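Local structure of cellobiose 2-epimerase (Ruminococcus albus, 3VW5) at residues H50-L54 and A76-I80; N19-D24 and D71-H75; H239-I245 and I274-I278. The protein catalyses the reversible epimerisation of cellobiose to 4-O-beta-D-glucopyranosyl-D-mannose, acting on an unmodified sugar. The protein carries 2 engineered substitutions. One frame throughout, in Å; residues are numbered along the deposited sequence.

Interaction 1 (H50-L54 and A76-I80); sequences HSRIL and AYEFI
Ala76 sits where the helices carrying 50-54 and 76-80 come close, its CA 5.5 Å from the CA of Leu54. Its single methyl rests against the Leu54 backbone and side chain, CB to CB 4.2 Å, with Ile53 CG2 on the same methyl at a similar range. So small a residue suits this place because the backbones can approach without a branch standing between them. At Tyr77 the side chain runs alongside that of Leu54, both pointing the same way, and Leu54 CD1 reaches Tyr77 CB at 3.9 Å. Leu54 CD2 lies at the edge of the tyrosine ring while the phenol end leads away from segment 50-54. Phe79 CD2 lies over one face of the His50 imidazole, toward its rim. With CG anti to the backbone N (chi1 -173°), the phenylalanine ring forms an offset stack with the histidine, centroids 4.4 Å apart and planes at 28°. Both imidazole nitrogens are hydrogen-bonded, NE2 with Phe29 N and ND1 with Gly46 O, which probably fixes the turn of the ring and satisfies its buried polar atoms. Ile80 closes the row: its CD1 packs 3.7 Å from Leu54 CD2 and also reaches Ser51 OG, whose hydroxyl is hydrogen-bonded back to Val47 O, while CG1 leans on His50 CB. An isoleucine suits this place, since its CD1 can reach both Leu54 and Ser51 while CG1 stays by His50. The axes of 50-54 and 76-80 come within 9.2 Å and run at 146°; the segments belong to the successive helices 47-64 and 67-84 of the (alpha/alpha)6 barrel. Helix 109-126 packs on Leu54 and Tyr77, whose ring stacks on Tyr122, and Lys45 of strand 45-46 touches both His50 and Phe79.

Interaction 2 (N19-D24 and D71-H75); sequences NKLRDD and DNAKH
Arg22 lays its guanidinium flat over one face of the His75 ring, centres 3.9 Å apart and planes at 22°. The arginine chain leaves with CG anti to the backbone N (chi1 -167°) and stays extended as far as NE, carrying the flat head across to the helix and leaving its edges available for polar partners. At the guanidinium edge NH1 donates to Asn72 OD1 at 3.0 Å in a nearly straight bond (168°), the oxygen lying in the guanidinium plane. Asp24 OD1 forms a salt bridge with NE of Arg22, and Asp71 OD2 makes a longer one with NH1, 3.6 Å away, so that Arg22, Asp24 and Asp71 form a salt-bridge network in which the two carboxylates probably stabilise the guanidinium's positive charge. His75 is steadied at its own edge as well: NE2 donates to Asp23 O (2.9 Å) in the ring plane, though it stands above the carbonyl plane, and it has a weak second partner in Gly28 O. Histidine suits the site because one flat ring offers both a stacking face and an N-H. The Asn19 and Asn72 side chains cross at about a right angle, and Asn19 OD1 is bonded to Tyr57 OH. Thus the loop following helix 2-19 lies against helix 67-84, with Tyr57 of helix 47-64 beside it and Lys45 of strand 45-46 paired with Asp23.

Interaction 3 (H239-I245 and I274-I278); sequences HSYGHDI and ISHNI
Ile278 fills the tight part of this contact, pushing its CD1 between Tyr241 and Asp244, 3.8 Å from Tyr241 CD1 and equally close to Asp244 CB. The side chain starts with CG1 anti to the carbonyl carbon (chi1 -72°), which directs that branch across to the opposite helix, while CG2 meets Ile245 CB. A branched aliphatic residue suits a site where it meets several neighbours, among them Tyr241, Asp244 and Ile245. Farther along, Ile245 CD1 packs on Ser275 OG and Ile274 CG2 on Asp244 OD1. The axes of 241-245 and 274-278 run at 146°, their helices an adjacent pair in the (alpha/alpha)6 barrel, and Ser240 stands at the N-cap of helix 241-258, where strand 238-240 ends. Toward partly exposed Asn277 the fit is looser and a water takes over, accepting from Asn277 ND2 and donating to Asp244 OD1, 2.9 Å from each. Here the amide of Asn277 lies nearly coplanar with the His239 ring, ND2 at its edge but 4.1 Å from CE1. His239 NE2 donates to Asp244 OD1 (2.6 Å) from above the carboxylate plane, and Tyr241 CD1 lies over the imidazole face. A leucine in place of His239 has no N-H for Asp244 OD1, and the carboxylate, left with the water and a weak bond from Leu224 N, would probably be freer to turn, disturbing the water bridge to Asn277.

Overall arrangement
Interactions 1 and 2 share helix 67-84: residues 76-80 serve the first, 71-75 the second, and the two touch where Leu54 CD1 packs on Ala73 O, their centres about 9 Å apart. Interaction 1 is wholly buried and mostly apolar, with one aromatic stack. Interaction 2 lies farther from the chain's centre, partly exposed, and relies on charge, amides and a stacked guanidinium to hold a loop. Interaction 3, across the chain's centre with its middle about 29 Å from that of interaction 1, again joins roughly antiparallel barrel helices, their short segments at the same 146°, but its buried isoleucine packing stands beside a histidine–carboxylate bond and a bridging water.

Interaction 1 (H50-L54 and A76-I80)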
loop_
_atom_site.group_PDB
_atom_site.type_symbol
_atom_site.label_atom_id
_atom_site.label_comp_id
_atom_site.label_asym_id
_atom_site.label_seq_id
_atom_site.Cartn_x
_atom_site.Cartn_y
_atom_site.Cartn_z
ATOM N N HIS A 50 -11.770 0.663 0.959
ATOM C CA HIS A 50 -12.223 1.696 1.872
ATOM C C HIS A 50 -11.160 2.118 2.870
ATOM O O HIS A 50 -11.050 3.298 3.203
ATOM C CB HIS A 50 -13.514 1.289 2.561
ATOM C CG HIS A 50 -14.714 1.468 1.691
ATOM N ND1 HIS A 50 -14.998 0.624 0.638
ATOM C CD2 HIS A 50 -15.673 2.425 1.677
ATOM C CE1 HIS A 50 -16.095 1.039 0.032
ATOM N NE2 HIS A 50 -16.524 2.130 0.641
ATOM N N SER A 51 -10.353 1.183 3.336
ATOM C CA SER A 51 -9.288 1.584 4.226
ATOM C C SER A 51 -8.303 2.478 3.499
ATOM O O SER A 51 -7.804 3.443 4.063
ATOM C CB SER A 51 -8.604 0.367 4.828
ATOM O OG SER A 51 -9.529 -0.344 5.616
ATOM N N ARG A 52 -8.033 2.166 2.235
ATOM C CA ARG A 52 -7.085 2.959 1.453
ATOM C C ARG A 52 -7.613 4.363 1.144
ATOM O O ARG A 52 -6.861 5.354 1.172
ATOM C CB ARG A 52 -6.669 2.212 0.198
ATOM C CG ARG A 52 -5.796 1.028 0.509
ATOM C CD ARG A 52 -5.661 0.065 -0.653
ATOM N NE ARG A 52 -4.509 -0.812 -0.488
ATOM C CZ ARG A 52 -4.021 -1.609 -1.437
ATOM N NH1 ARG A 52 -4.582 -1.652 -2.643
ATOM N NH2 ARG A 52 -2.963 -2.360 -1.180
ATOM N N ILE A 53 -8.910 4.445 0.868
ATOM C CA ILE A 53 -9.551 5.739 0.723
ATOM C C ILE A 53 -9.459 6.514 2.048
ATOM O O ILE A 53 -9.013 7.670 2.066
ATOM C CB ILE A 53 -10.987 5.596 0.230
ATOM C CG1 ILE A 53 -10.968 5.017 -1.178
ATOM C CG2 ILE A 53 -11.719 6.945 0.232
ATOM C CD1 ILE A 53 -12.320 4.500 -1.666
ATOM N N LEU A 54 -9.837 5.862 3.152
ATOM C CA LEU A 54 -9.719 6.462 4.494
ATOM C C LEU A 54 -8.298 6.950 4.737
ATOM O O LEU A 54 -8.082 8.100 5.127
ATOM C CB LEU A 54 -10.156 5.491 5.596
ATOM C CG LEU A 54 -10.022 6.006 7.042
ATOM C CD1 LEU A 54 -10.581 7.416 7.207
ATOM C CD2 LEU A 54 -10.644 5.071 8.073
ATOM N N ALA A 76 -15.781 7.730 4.854
ATOM C CA ALA A 76 -15.205 6.399 4.707
ATOM C C ALA A 76 -15.016 5.705 6.065
ATOM O O ALA A 76 -15.372 4.528 6.242
ATOM C CB ALA A 76 -13.874 6.476 3.949
ATOM N N TYR A 77 -14.447 6.437 7.019
ATOM C CA TYR A 77 -14.344 5.946 8.390
ATOM C C TYR A 77 -15.661 5.360 8.909
ATOM O O TYR A 77 -15.689 4.245 9.455
ATOM C CB TYR A 77 -13.865 7.055 9.318
ATOM C CG TYR A 77 -14.014 6.752 10.785
ATOM C CD1 TYR A 77 -13.147 5.881 11.423
ATOM C CD2 TYR A 77 -15.008 7.373 11.553
ATOM C CE1 TYR A 77 -13.267 5.615 12.788
ATOM C CE2 TYR A 77 -15.141 7.111 12.906
ATOM C CZ TYR A 77 -14.264 6.231 13.520
ATOM O OH TYR A 77 -14.375 5.963 14.865
ATOM N N GLU A 78 -16.751 6.101 8.746
ATOM C CA GLU A 78 -18.027 5.625 9.263
ATOM C C GLU A 78 -18.387 4.297 8.620
ATOM O O GLU A 78 -18.859 3.372 9.282
ATOM C CB GLU A 78 -19.134 6.658 9.052
ATOM C CG GLU A 78 -19.088 7.814 10.048
ATOM C CD GLU A 78 -19.695 7.458 11.404
ATOM O OE1 GLU A 78 -18.996 7.664 12.427
ATOM O OE2 GLU A 78 -20.869 6.987 11.456
ATOM N N PHE A 79 -18.142 4.195 7.324
ATOM C CA PHE A 79 -18.459 2.973 6.616
ATOM C C PHE A 79 -17.696 1.787 7.220
ATOM O O PHE A 79 -18.271 0.713 7.414
ATOM C CB PHE A 79 -18.170 3.120 5.118
ATOM C CG PHE A 79 -18.629 1.957 4.306
ATOM C CD1 PHE A 79 -19.981 1.795 4.007
ATOM C CD2 PHE A 79 -17.715 1.010 3.844
ATOM C CE1 PHE A 79 -20.417 0.709 3.259
ATOM C CE2 PHE A 79 -18.138 -0.073 3.100
ATOM C CZ PHE A 79 -19.496 -0.225 2.803
ATOM N N ILE A 80 -16.416 1.995 7.537
ATOM C CA ILE A 80 -15.578 0.919 8.066
ATOM C C ILE A 80 -16.023 0.502 9.470
ATOM O O ILE A 80 -16.336 -0.672 9.725
ATOM C CB ILE A 80 -14.086 1.326 8.085
ATOM C CG1 ILE A 80 -13.539 1.406 6.662
ATOM C CG2 ILE A 80 -13.256 0.356 8.918
ATOM C CD1 ILE A 80 -12.193 2.085 6.575
#

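Interaction 2 (N19-D24 and D71-H75)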
loop_
_atom_site.group_PDB
_atom_site.type_symbol
_atom_site.label_atom_id
_atom_site.label_comp_id
_atom_site.label_asym_id
_atom_site.label_seq_id
_atom_site.Cartn_x
_atom_site.Cartn_y
_atom_site.Cartn_z
ATOM N N ASN A 19 -13.307 12.304 -5.119
ATOM C CA ASN A 19 -14.451 13.006 -4.535
ATOM C C ASN A 19 -15.775 12.615 -5.184
ATOM O O ASN A 19 -16.797 12.513 -4.501
ATOM C CB ASN A 19 -14.262 14.523 -4.593
ATOM C CG ASN A 19 -13.201 15.021 -3.626
ATOM O OD1 ASN A 19 -12.749 14.287 -2.739
ATOM N ND2 ASN A 19 -12.799 16.282 -3.789
ATOM N N LYS A 20 -15.757 12.378 -6.496
ATOM C CA LYS A 20 -16.981 12.047 -7.223
ATOM C C LYS A 20 -17.456 10.637 -6.955
ATOM O O LYS A 20 -18.548 10.261 -7.366
ATOM C CB LYS A 20 -16.800 12.238 -8.728
ATOM C CG LYS A 20 -16.326 13.632 -9.127
ATOM C CD LYS A 20 -16.271 13.799 -10.655
ATOM C CE LYS A 20 -15.487 15.065 -11.046
ATOM N NZ LYS A 20 -15.995 16.305 -10.354
ATOM N N LEU A 21 -16.636 9.848 -6.276
ATOM C CA LEU A 21 -16.986 8.454 -6.014
ATOM C C LEU A 21 -17.600 8.240 -4.646
ATOM O O LEU A 21 -17.907 7.115 -4.279
ATOM C CB LEU A 21 -15.771 7.545 -6.195
ATOM C CG LEU A 21 -15.372 7.399 -7.659
ATOM C CD1 LEU A 21 -14.051 6.661 -7.783
ATOM C CD2 LEU A 21 -16.470 6.681 -8.423
ATOM N N ARG A 22 -17.770 9.325 -3.895
ATOM C CA ARG A 22 -18.480 9.271 -2.622
ATOM C C ARG A 22 -19.919 8.773 -2.814
ATOM O O ARG A 22 -20.652 9.264 -3.672
ATOM C CB ARG A 22 -18.473 10.643 -1.955
ATOM C CG ARG A 22 -18.894 10.628 -0.503
ATOM C CD ARG A 22 -18.920 12.031 0.123
ATOM N NE ARG A 22 -19.837 12.074 1.267
ATOM C CZ ARG A 22 -19.564 12.649 2.436
ATOM N NH1 ARG A 22 -18.394 13.259 2.635
ATOM N NH2 ARG A 22 -20.471 12.614 3.407
ATOM N N ASP A 23 -20.306 7.783 -2.019
ATOM C CA ASP A 23 -21.666 7.253 -2.029
ATOM C C ASP A 23 -22.427 7.723 -0.783
ATOM O O ASP A 23 -22.303 7.129 0.297
ATOM C CB ASP A 23 -21.637 5.725 -2.087
ATOM C CG ASP A 23 -23.011 5.124 -2.285
ATOM O OD1 ASP A 23 -23.118 3.929 -2.684
ATOM O OD2 ASP A 23 -23.993 5.861 -2.050
ATOM N N ASP A 24 -23.199 8.796 -0.931
ATOM C CA ASP A 24 -24.003 9.303 0.177
ATOM C C ASP A 24 -25.334 8.566 0.282
ATOM O O ASP A 24 -26.052 8.711 1.262
ATOM C CB ASP A 24 -24.247 10.806 0.039
ATOM C CG ASP A 24 -22.972 11.617 0.134
ATOM O OD1 ASP A 24 -22.259 11.498 1.159
ATOM O OD2 ASP A 24 -22.682 12.377 -0.821
ATOM N N ASP A 71 -13.921 15.660 5.736
ATOM C CA ASP A 71 -15.305 15.195 5.701
ATOM C C ASP A 71 -15.425 13.868 4.917
ATOM O O ASP A 71 -16.158 12.956 5.321
ATOM C CB ASP A 71 -16.242 16.280 5.143
ATOM C CG ASP A 71 -17.721 15.935 5.330
ATOM O OD1 ASP A 71 -18.065 15.234 6.315
ATOM O OD2 ASP A 71 -18.556 16.362 4.495
ATOM N N ASN A 72 -14.698 13.773 3.803
ATOM C CA ASN A 72 -14.617 12.542 3.019
ATOM C C ASN A 72 -13.922 11.402 3.768
ATOM O O ASN A 72 -14.394 10.259 3.754
ATOM C CB ASN A 72 -13.914 12.807 1.690
ATOM C CG ASN A 72 -14.825 13.478 0.676
ATOM O OD1 ASN A 72 -16.057 13.375 0.747
ATOM N ND2 ASN A 72 -14.221 14.175 -0.273
ATOM N N ALA A 73 -12.804 11.720 4.421
ATOM C CA ALA A 73 -12.192 10.780 5.344
ATOM C C ALA A 73 -13.260 10.266 6.304
ATOM O O ALA A 73 -13.489 9.052 6.408
ATOM C CB ALA A 73 -11.036 11.410 6.098
ATOM N N LYS A 74 -13.941 11.181 6.984
ATOM C CA LYS A 74 -14.937 10.761 7.960
ATOM C C LYS A 74 -16.033 9.890 7.355
ATOM O O LYS A 74 -16.520 8.975 8.007
ATOM C CB LYS A 74 -15.539 11.958 8.712
ATOM C CG LYS A 74 -16.649 11.565 9.686
ATOM C CD LYS A 74 -17.197 12.762 10.436
ATOM C CE LYS A 74 -18.629 12.503 10.907
ATOM N NZ LYS A 74 -19.481 13.733 10.768
ATOM N N HIS A 75 -16.406 10.159 6.109
ATOM C CA HIS A 75 -17.447 9.378 5.428
ATOM C C HIS A 75 -17.029 7.930 5.273
ATOM O O HIS A 75 -17.823 7.023 5.514
ATOM C CB HIS A 75 -17.774 9.969 4.046
ATOM C CG HIS A 75 -18.889 9.262 3.331
ATOM N ND1 HIS A 75 -20.205 9.352 3.730
ATOM C CD2 HIS A 75 -18.878 8.445 2.250
ATOM C CE1 HIS A 75 -20.959 8.623 2.923
ATOM N NE2 HIS A 75 -20.181 8.068 2.015
#

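Interaction 3 (H239-I245 and I274-I278)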
loop_
_atom_site.group_PDB
_atom_site.type_symbol
_atom_site.label_atom_id
_atom_site.label_comp_id
_atom_site.label_asym_id
_atom_site.label_seq_id
_atom_site.Cartn_x
_atom_site.Cartn_y
_atom_site.Cartn_z
ATOM N N HIS A 239 10.530 -12.261 -8.317
ATOM C CA HIS A 239 11.082 -11.006 -7.858
ATOM C C HIS A 239 10.123 -9.877 -8.245
ATOM O O HIS A 239 9.979 -9.532 -9.426
ATOM C CB HIS A 239 12.485 -10.782 -8.415
ATOM C CG HIS A 239 13.221 -9.673 -7.734
ATOM N ND1 HIS A 239 14.568 -9.453 -7.902
ATOM C CD2 HIS A 239 12.789 -8.715 -6.875
ATOM C CE1 HIS A 239 14.939 -8.411 -7.178
ATOM N NE2 HIS A 239 13.876 -7.944 -6.549
ATOM N N SER A 240 9.432 -9.333 -7.251
ATOM C CA SER A 240 8.509 -8.233 -7.495
ATOM C C SER A 240 9.231 -6.911 -7.264
ATOM O O SER A 240 9.381 -6.449 -6.133
ATOM C CB SER A 240 7.255 -8.363 -6.627
ATOM O OG SER A 240 6.487 -7.172 -6.615
ATOM N N TYR A 241 9.703 -6.325 -8.355
ATOM C CA TYR A 241 10.409 -5.050 -8.311
ATOM C C TYR A 241 9.650 -3.953 -7.536
ATOM O O TYR A 241 10.258 -3.139 -6.819
ATOM C CB TYR A 241 10.674 -4.565 -9.732
ATOM C CG TYR A 241 11.385 -5.562 -10.620
ATOM C CD1 TYR A 241 12.457 -6.313 -10.144
ATOM C CD2 TYR A 241 10.992 -5.742 -11.950
ATOM C CE1 TYR A 241 13.119 -7.216 -10.958
ATOM C CE2 TYR A 241 11.641 -6.644 -12.771
ATOM C CZ TYR A 241 12.706 -7.374 -12.273
ATOM O OH TYR A 241 13.357 -8.258 -13.102
ATOM N N GLY A 242 8.332 -3.921 -7.709
ATOM C CA GLY A 242 7.484 -2.942 -7.057
ATOM C C GLY A 242 7.557 -3.025 -5.547
ATOM O O GLY A 242 7.812 -2.028 -4.868
ATOM N N HIS A 243 7.341 -4.217 -5.006
ATOM C CA HIS A 243 7.454 -4.397 -3.561
ATOM C C HIS A 243 8.853 -4.099 -3.044
ATOM O O HIS A 243 9.018 -3.615 -1.934
ATOM C CB HIS A 243 7.015 -5.787 -3.145
ATOM C CG HIS A 243 5.548 -6.011 -3.281
ATOM N ND1 HIS A 243 4.996 -6.759 -4.298
ATOM C CD2 HIS A 243 4.507 -5.583 -2.526
ATOM C CE1 HIS A 243 3.685 -6.791 -4.160
ATOM N NE2 HIS A 243 3.361 -6.080 -3.097
ATOM N N ASP A 244 9.869 -4.377 -3.851
ATOM C CA ASP A 244 11.232 -4.128 -3.416
ATOM C C ASP A 244 11.462 -2.656 -3.153
ATOM O O ASP A 244 11.859 -2.270 -2.054
ATOM C CB ASP A 244 12.231 -4.640 -4.450
ATOM C CG ASP A 244 12.630 -6.080 -4.203
ATOM O OD1 ASP A 244 13.813 -6.408 -4.435
ATOM O OD2 ASP A 244 11.768 -6.880 -3.773
ATOM N N ILE A 245 11.205 -1.835 -4.164
ATOM C CA ILE A 245 11.424 -0.400 -4.059
ATOM C C ILE A 245 10.493 0.246 -3.015
ATOM O O ILE A 245 10.872 1.201 -2.348
ATOM C CB ILE A 245 11.324 0.305 -5.453
ATOM C CG1 ILE A 245 11.975 1.694 -5.408
ATOM C CG2 ILE A 245 9.880 0.381 -5.922
ATOM C CD1 ILE A 245 13.349 1.707 -4.749
ATOM N N ILE A 274 19.227 -2.463 -1.904
ATOM C CA ILE A 274 18.049 -2.874 -2.652
ATOM C C ILE A 274 17.705 -1.798 -3.680
ATOM O O ILE A 274 17.382 -2.104 -4.818
ATOM C CB ILE A 274 16.854 -3.139 -1.709
ATOM C CG1 ILE A 274 17.234 -4.218 -0.683
ATOM C CG2 ILE A 274 15.590 -3.506 -2.510
ATOM C CD1 ILE A 274 16.223 -4.409 0.410
ATOM N N SER A 275 17.791 -0.536 -3.268
ATOM C CA SER A 275 17.571 0.578 -4.177
ATOM C C SER A 275 18.494 0.541 -5.384
ATOM O O SER A 275 18.046 0.721 -6.519
ATOM C CB SER A 275 17.765 1.896 -3.453
ATOM O OG SER A 275 16.579 2.261 -2.789
ATOM N N HIS A 276 19.786 0.341 -5.149
ATOM C CA HIS A 276 20.719 0.349 -6.265
ATOM C C HIS A 276 20.399 -0.793 -7.190
ATOM O O HIS A 276 20.402 -0.622 -8.408
ATOM C CB HIS A 276 22.188 0.278 -5.815
ATOM C CG HIS A 276 22.754 1.609 -5.422
ATOM N ND1 HIS A 276 23.070 2.583 -6.357
ATOM C CD2 HIS A 276 23.025 2.141 -4.198
ATOM C CE1 HIS A 276 23.530 3.661 -5.713
ATOM N NE2 HIS A 276 23.518 3.415 -4.407
ATOM N N ASN A 277 20.108 -1.952 -6.608
ATOM C CA ASN A 277 19.766 -3.123 -7.403
ATOM C C ASN A 277 18.577 -2.875 -8.330
ATOM O O ASN A 277 18.658 -3.152 -9.522
ATOM C CB ASN A 277 19.492 -4.335 -6.528
ATOM C CG ASN A 277 19.589 -5.629 -7.309
ATOM O OD1 ASN A 277 20.584 -5.871 -7.995
ATOM N ND2 ASN A 277 18.549 -6.456 -7.234
ATOM N N ILE A 278 17.486 -2.341 -7.781
ATOM C CA ILE A 278 16.274 -2.078 -8.552
ATOM C C ILE A 278 16.512 -1.082 -9.690
ATOM O O ILE A 278 16.027 -1.270 -10.812
ATOM C CB ILE A 278 15.122 -1.602 -7.637
ATOM C CG1 ILE A 278 14.636 -2.783 -6.808
ATOM C CG2 ILE A 278 13.956 -1.059 -8.467
ATOM C CD1 ILE A 278 14.137 -3.928 -7.673
HETATM O O HOH W 1 16.521 -5.673 -5.307
#